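Local coordinates for protein PfhB2 (Pasteurella multocida, PDB 6U8T) that is a toxin whose YopT-type domain is a cysteine protease that probably cleaves host proteins during infection, at the interface of chains A and B. Sequence-based numbering; all coordinates share one arbitrary frame. Chains: chain A/B, PfhB2.

The interface of chains A and B. Residues chain A 138, 141, 149-152; chain B 216-218.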
# COMPACT_ATOMS: atom_id res chain seq x y z
N ALA A 138 -24.05 -2.07 2.22
CA ALA A 138 -23.91 -1.25 3.45
C ALA A 138 -24.23 0.22 3.13
O ALA A 138 -24.86 0.88 3.97
CB ALA A 138 -22.52 -1.43 4.03
N ASP A 141 -28.24 0.37 2.21
CA ASP A 141 -29.16 -0.01 3.32
C ASP A 141 -29.52 1.24 4.13
O ASP A 141 -28.62 1.96 4.53
CB ASP A 141 -28.53 -1.08 4.23
CG ASP A 141 -29.49 -1.65 5.28
OD1 ASP A 141 -30.72 -1.53 5.10
OD2 ASP A 141 -29.01 -2.18 6.29
N ALA A 149 -27.40 8.97 6.03
CA ALA A 149 -26.04 9.45 5.70
C ALA A 149 -25.01 8.38 6.11
O ALA A 149 -25.23 7.73 7.14
CB ALA A 149 -25.80 10.77 6.39
N LYS A 150 -23.94 8.22 5.34
CA LYS A 150 -22.87 7.22 5.59
C LYS A 150 -21.50 7.90 5.48
O LYS A 150 -21.28 8.70 4.53
CB LYS A 150 -22.96 6.06 4.60
CG LYS A 150 -24.19 5.18 4.74
CD LYS A 150 -25.36 5.64 3.90
CE LYS A 150 -26.65 4.87 4.15
NZ LYS A 150 -26.41 3.45 4.54
N LYS A 151 -20.64 7.62 6.44
CA LYS A 151 -19.19 7.86 6.35
C LYS A 151 -18.51 6.52 6.10
O LYS A 151 -18.68 5.61 6.96
CB LYS A 151 -18.66 8.51 7.62
CG LYS A 151 -17.34 9.23 7.42
CD LYS A 151 -16.78 9.80 8.70
CE LYS A 151 -16.52 8.70 9.73
NZ LYS A 151 -15.83 9.24 10.92
N ILE A 152 -17.83 6.39 4.96
CA ILE A 152 -17.32 5.10 4.45
C ILE A 152 -15.79 5.14 4.48
O ILE A 152 -15.19 5.92 3.67
CB ILE A 152 -17.88 4.86 3.03
CG1 ILE A 152 -19.41 4.89 3.01
CG2 ILE A 152 -17.35 3.57 2.44
CD1 ILE A 152 -19.99 5.41 1.72
N VAL B 216 -18.60 1.19 7.43
CA VAL B 216 -19.68 2.15 7.11
C VAL B 216 -20.32 2.57 8.43
O VAL B 216 -20.79 1.69 9.14
CB VAL B 216 -20.68 1.53 6.12
CG1 VAL B 216 -21.87 2.46 5.87
CG2 VAL B 216 -20.00 1.15 4.82
N VAL B 217 -20.31 3.86 8.75
CA VAL B 217 -20.99 4.42 9.94
C VAL B 217 -22.26 5.10 9.44
O VAL B 217 -22.15 5.94 8.52
CB VAL B 217 -20.09 5.38 10.74
CG1 VAL B 217 -20.81 5.92 11.98
CG2 VAL B 217 -18.79 4.71 11.13
N ASN B 218 -23.42 4.73 10.02
CA ASN B 218 -24.75 5.23 9.58
C ASN B 218 -25.19 6.37 10.50
O ASN B 218 -25.14 6.20 11.70
CB ASN B 218 -25.78 4.11 9.51
CG ASN B 218 -25.55 3.19 8.32
OD1 ASN B 218 -25.56 3.64 7.17
ND2 ASN B 218 -25.27 1.92 8.58
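A:Lys151 and B:Val217 face each other in an antiparallel beta bridge, A:Lys151 N giving its hydrogen to B:Val217 O at 3.1 Å. B:Val217 N returns the bond to A:Lys151 O at 3.0 Å. Strand 147-155 of chain A thus pairs with the C-terminal strand 212-219 of chain B in this YopT-family cysteine protease domain. The interface is two-fold symmetric, and the swapped chains make the same pairing again. The deposited assembly is this dimer, though it may not be the biological form.

The flanking pairs are A:Lys150 with B:Asn218 and A:Ile152 with B:Val216. A:Lys150 sends its side chain toward the end of helix 133-140. The chain bends at chi2 (91°) and again at chi4 (-32°), which turns the amine between the two subunits. There NZ donates to the side-chain carbonyl OD1 of B:Asn218 at 2.8 Å, from a position tilted 22° out of the amide plane. NZ also donates to the backbone O of A:Asp141 at 2.7 Å, nearly in line with that C=O. A weak bond from NZ to A:Ala138 O, 3.1 Å away, adds to this. The A:Asp141 carbonyl, with the weak help of A:Ala138 O, probably steadies NZ where B:Asn218 meets it. These carbonyls would be expected to favour a positive charge on the amine.

B:Val216 packs on the same face of the paired strands. Its rotation sends CG1 to the lysine chain and CG2 to the helix. CG2 meets the methyl CB of A:Ala138 at 3.7 Å, joining strand to helix. CG1 lies against CG of A:Lys150 at 3.8 Å. A:Ile152 lies next to B:Val216 with its side chain in parallel, in a looser contact.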